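Local coordinates for spot 14 protein (Mus musculus, PDB 3ONT), which regulates lipogenesis, especially in the lactating mammary gland, and may do so by pairing with MID1IP1 and preventing the latter's interaction with ACACA, at residues S67-P78 / E116-H127. Numbering follows the deposited sequence.
Sequences SICVEVDHGLLP and EAQFHLHFCSLH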
loop_
_atom_site.group_PDB
_atom_site.type_symbol
_atom_site.label_atom_id
_atom_site.label_comp_id
_atom_site.label_asym_id
_atom_site.label_seq_id
_atom_site.Cartn_x
_atom_site.Cartn_y
_atom_site.Cartn_z
ATOM N N SER A 67 1.853 9.943 13.386
ATOM C CA SER A 67 1.145 10.530 12.269
ATOM C C SER A 67 0.870 9.489 11.164
ATOM O O SER A 67 -0.207 9.458 10.559
ATOM C CB SER A 67 1.937 11.713 11.761
ATOM O OG SER A 67 1.292 12.264 10.653
ATOM N N ILE A 68 1.848 8.625 10.924
ATOM C CA ILE A 68 1.692 7.525 10.002
ATOM C C ILE A 68 0.670 6.533 10.559
ATOM O O ILE A 68 -0.193 6.042 9.837
ATOM C CB ILE A 68 3.035 6.852 9.766
ATOM C CG1 ILE A 68 3.931 7.791 8.955
ATOM C CG2 ILE A 68 2.848 5.490 9.105
ATOM C CD1 ILE A 68 5.300 7.260 8.713
ATOM N N CYS A 69 0.736 6.271 11.856
ATOM C CA CYS A 69 -0.239 5.394 12.480
ATOM C C CYS A 69 -1.679 5.877 12.309
ATOM O O CYS A 69 -2.588 5.068 12.144
ATOM C CB CYS A 69 0.074 5.206 13.950
ATOM S SG CYS A 69 -0.997 4.004 14.707
ATOM N N VAL A 70 -1.897 7.187 12.349
ATOM C CA VAL A 70 -3.251 7.732 12.142
ATOM C C VAL A 70 -3.756 7.372 10.737
ATOM O O VAL A 70 -4.947 7.128 10.533
ATOM C CB VAL A 70 -3.316 9.269 12.403
ATOM C CG1 VAL A 70 -4.585 9.886 11.827
ATOM C CG2 VAL A 70 -3.206 9.563 13.895
ATOM N N GLU A 71 -2.842 7.314 9.772
ATOM C CA GLU A 71 -3.222 6.964 8.412
ATOM C C GLU A 71 -3.424 5.460 8.223
ATOM O O GLU A 71 -4.327 5.038 7.513
ATOM C CB GLU A 71 -2.254 7.575 7.411
ATOM C CG GLU A 71 -2.678 9.006 7.091
ATOM C CD GLU A 71 -1.632 9.840 6.345
ATOM O OE1 GLU A 71 -0.421 9.464 6.302
ATOM O OE2 GLU A 71 -2.045 10.897 5.795
ATOM N N VAL A 72 -2.598 4.661 8.884
ATOM C CA VAL A 72 -2.760 3.231 8.908
ATOM C C VAL A 72 -4.099 2.862 9.536
ATOM O O VAL A 72 -4.733 1.921 9.100
ATOM C CB VAL A 72 -1.608 2.570 9.681
ATOM C CG1 VAL A 72 -1.898 1.108 9.957
ATOM C CG2 VAL A 72 -0.284 2.740 8.932
ATOM N N ASP A 73 -4.533 3.608 10.549
ATOM C CA ASP A 73 -5.765 3.292 11.287
ATOM C C ASP A 73 -7.044 3.703 10.562
ATOM O O ASP A 73 -8.125 3.196 10.872
ATOM C CB ASP A 73 -5.748 3.923 12.684
ATOM C CG ASP A 73 -4.834 3.189 13.649
ATOM O OD1 ASP A 73 -4.471 2.032 13.373
ATOM O OD2 ASP A 73 -4.470 3.778 14.695
ATOM N N HIS A 74 -6.921 4.640 9.623
ATOM C CA HIS A 74 -8.059 5.107 8.838
ATOM C C HIS A 74 -8.202 4.314 7.540
ATOM O O HIS A 74 -8.914 4.737 6.629
ATOM C CB HIS A 74 -7.957 6.609 8.559
ATOM C CG HIS A 74 -8.382 7.460 9.714
ATOM N ND1 HIS A 74 -7.555 7.728 10.787
ATOM C CD2 HIS A 74 -9.550 8.094 9.974
ATOM C CE1 HIS A 74 -8.195 8.490 11.654
ATOM N NE2 HIS A 74 -9.407 8.727 11.185
ATOM N N GLY A 75 -7.531 3.161 7.491
ATOM C CA GLY A 75 -7.457 2.307 6.307
ATOM C C GLY A 75 -6.735 2.935 5.119
ATOM O O GLY A 75 -6.786 2.397 4.009
ATOM N N LEU A 76 -6.072 4.072 5.356
ATOM C CA LEU A 76 -5.375 4.878 4.326
ATOM C C LEU A 76 -6.336 5.614 3.360
ATOM O O LEU A 76 -6.633 5.134 2.255
ATOM C CB LEU A 76 -4.277 4.062 3.570
ATOM C CG LEU A 76 -3.237 3.167 4.286
ATOM C CD1 LEU A 76 -2.311 2.477 3.328
ATOM C CD2 LEU A 76 -2.419 3.939 5.284
ATOM N N LEU A 77 -6.819 6.785 3.789
ATOM C CA LEU A 77 -7.664 7.642 2.941
ATOM C C LEU A 77 -6.879 8.852 2.402
ATOM O O LEU A 77 -6.363 9.656 3.185
ATOM C CB LEU A 77 -8.937 8.089 3.685
ATOM C CG LEU A 77 -10.103 8.598 2.818
ATOM C CD1 LEU A 77 -11.419 7.910 3.189
ATOM C CD2 LEU A 77 -10.236 10.133 2.871
ATOM N N PRO A 78 -6.770 8.966 1.057
ATOM C CA PRO A 78 -6.082 10.090 0.396
ATOM C C PRO A 78 -6.621 11.478 0.783
ATOM O O PRO A 78 -7.836 11.686 0.827
ATOM C CB PRO A 78 -6.317 9.813 -1.094
ATOM C CG PRO A 78 -6.435 8.337 -1.171
ATOM C CD PRO A 78 -7.140 7.912 0.093
ATOM N N GLU A 116 7.597 9.540 5.987
ATOM C CA GLU A 116 6.161 9.851 5.975
ATOM C C GLU A 116 5.691 10.247 4.566
ATOM O O GLU A 116 4.627 9.805 4.114
ATOM C CB GLU A 116 5.795 10.927 7.014
ATOM C CG GLU A 116 4.318 11.330 7.018
ATOM C CD GLU A 116 3.919 12.290 8.159
ATOM O OE1 GLU A 116 4.800 12.920 8.799
ATOM O OE2 GLU A 116 2.696 12.418 8.408
ATOM N N ALA A 117 6.495 11.057 3.878
ATOM C CA ALA A 117 6.186 11.519 2.525
ATOM C C ALA A 117 6.215 10.364 1.522
ATOM O O ALA A 117 5.332 10.249 0.676
ATOM C CB ALA A 117 7.157 12.587 2.114
ATOM N N GLN A 118 7.237 9.523 1.635
ATOM C CA GLN A 118 7.373 8.327 0.820
ATOM C C GLN A 118 6.192 7.381 1.050
ATOM O O GLN A 118 5.551 6.943 0.092
ATOM C CB GLN A 118 8.719 7.642 1.091
ATOM C CG GLN A 118 9.901 8.473 0.576
ATOM C CD GLN A 118 11.284 7.909 0.964
ATOM O OE1 GLN A 118 11.445 6.707 1.241
ATOM N NE2 GLN A 118 12.294 8.788 0.967
ATOM N N PHE A 119 5.879 7.125 2.318
ATOM C CA PHE A 119 4.761 6.278 2.696
ATOM C C PHE A 119 3.519 6.793 2.007
ATOM O O PHE A 119 2.803 6.042 1.339
ATOM C CB PHE A 119 4.578 6.288 4.217
ATOM C CG PHE A 119 3.318 5.615 4.689
ATOM C CD1 PHE A 119 3.245 4.220 4.785
ATOM C CD2 PHE A 119 2.214 6.369 5.080
ATOM C CE1 PHE A 119 2.067 3.570 5.240
ATOM C CE2 PHE A 119 1.027 5.736 5.538
ATOM C CZ PHE A 119 0.959 4.335 5.612
ATOM N N HIS A 120 3.275 8.089 2.156
ATOM C CA HIS A 120 2.106 8.710 1.572
ATOM C C HIS A 120 2.098 8.535 0.053
ATOM O O HIS A 120 1.069 8.189 -0.524
ATOM C CB HIS A 120 2.033 10.180 1.963
ATOM C CG HIS A 120 0.719 10.814 1.634
ATOM N ND1 HIS A 120 0.567 11.723 0.606
ATOM C CD2 HIS A 120 -0.514 10.649 2.178
ATOM C CE1 HIS A 120 -0.702 12.096 0.540
ATOM N NE2 HIS A 120 -1.381 11.459 1.479
ATOM N N LEU A 121 3.239 8.744 -0.593
ATOM C CA LEU A 121 3.297 8.557 -2.030
ATOM C C LEU A 121 2.849 7.130 -2.424
ATOM O O LEU A 121 1.944 6.967 -3.237
ATOM C CB LEU A 121 4.693 8.836 -2.571
ATOM C CG LEU A 121 4.930 8.328 -4.008
ATOM C CD1 LEU A 121 3.990 8.972 -5.045
ATOM C CD2 LEU A 121 6.369 8.560 -4.386
ATOM N N HIS A 122 3.485 6.127 -1.827
ATOM C CA HIS A 122 3.120 4.730 -2.000
ATOM C C HIS A 122 1.655 4.414 -1.745
ATOM O O HIS A 122 0.980 3.923 -2.658
ATOM C CB HIS A 122 4.027 3.867 -1.160
ATOM C CG HIS A 122 5.455 3.957 -1.590
ATOM N ND1 HIS A 122 5.832 3.903 -2.918
ATOM C CD2 HIS A 122 6.593 4.122 -0.881
ATOM C CE1 HIS A 122 7.143 4.019 -3.007
ATOM N NE2 HIS A 122 7.629 4.157 -1.784
ATOM N N PHE A 123 1.140 4.712 -0.546
ATOM C CA PHE A 123 -0.238 4.316 -0.254
ATOM C C PHE A 123 -1.229 4.990 -1.177
ATOM O O PHE A 123 -2.201 4.374 -1.570
ATOM C CB PHE A 123 -0.605 4.313 1.272
ATOM C CG PHE A 123 -1.279 5.570 1.808
ATOM C CD1 PHE A 123 -2.567 5.929 1.426
ATOM C CD2 PHE A 123 -0.630 6.358 2.782
ATOM C CE1 PHE A 123 -3.196 7.098 1.960
ATOM C CE2 PHE A 123 -1.247 7.546 3.359
ATOM C CZ PHE A 123 -2.533 7.910 2.941
ATOM N N CYS A 124 -0.959 6.228 -1.567
ATOM C CA CYS A 124 -1.839 6.931 -2.501
ATOM C C CYS A 124 -1.818 6.309 -3.896
ATOM O O CYS A 124 -2.850 6.255 -4.573
ATOM C CB CYS A 124 -1.463 8.410 -2.624
ATOM S SG CYS A 124 -2.204 9.460 -1.390
ATOM N N SER A 125 -0.647 5.880 -4.359
ATOM C CA SER A 125 -0.631 5.338 -5.705
ATOM C C SER A 125 -1.194 3.929 -5.770
ATOM O O SER A 125 -1.804 3.577 -6.767
ATOM C CB SER A 125 0.689 5.540 -6.476
ATOM O OG SER A 125 1.806 5.736 -5.656
ATOM N N LEU A 126 -1.043 3.153 -4.701
ATOM C CA LEU A 126 -1.800 1.917 -4.563
ATOM C C LEU A 126 -3.288 2.187 -4.706
ATOM O O LEU A 126 -3.980 1.535 -5.495
ATOM C CB LEU A 126 -1.567 1.278 -3.213
ATOM C CG LEU A 126 -0.302 0.464 -3.030
ATOM C CD1 LEU A 126 -0.485 -0.401 -1.806
ATOM C CD2 LEU A 126 -0.064 -0.409 -4.269
ATOM N N HIS A 127 -3.776 3.160 -3.952
ATOM C CA HIS A 127 -5.189 3.510 -3.963
ATOM C C HIS A 127 -5.602 3.842 -5.388
ATOM O O HIS A 127 -6.660 3.413 -5.844
ATOM C CB HIS A 127 -5.460 4.695 -3.001
ATOM C CG HIS A 127 -6.914 5.030 -2.822
ATOM N ND1 HIS A 127 -7.643 5.735 -3.761
ATOM C CD2 HIS A 127 -7.773 4.767 -1.807
ATOM C CE1 HIS A 127 -8.886 5.885 -3.336
ATOM N NE2 HIS A 127 -8.992 5.307 -2.152
#
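E116 stretches its extended side chain across to S67, whose OG donates a hydrogen bond to OE2 (2.7 Å) on the syn side of the carboxylate, 35° out of its plane. The methylenes of the same glutamate run alongside I68, CG against CG1, the two chains reaching opposite ways. One turn on, F119 has CG anti to the backbone N (chi1 171°), which carries its ring across to helix 58-73; there I68 CG2 lies over the centre of one face, 4.0 Å from the centroid, while V72 CG2 and L76 CD2 both approach CZ. Helix 15-32 packs on I68 and V72, the second subunit on L76 and F119. F123 fills the corner where helix 58-73 gives way to loop: L76 lays CB over its face, 3.8 Å from the centroid, and E71 OE1 meets the ring edge at CE2 (3.6 Å). An alanine here removes the ring under L76 CB and would probably leave a gap between that loop and helix 115-147. C124 touches P78 CB through SG, and H127 takes P78 CG over the centre of its ring (3.8 Å to the centroid) while NE2 is hydrogen-bonded to N13 O of the second subunit. Helix segments 67-73 and 116-127 of this helical bundle run nearly parallel, 17° apart. With one hydrogen bond and one carboxylate oxygen at an electropositive ring edge, cohesion rests mainly on CH-pi and apolar packing.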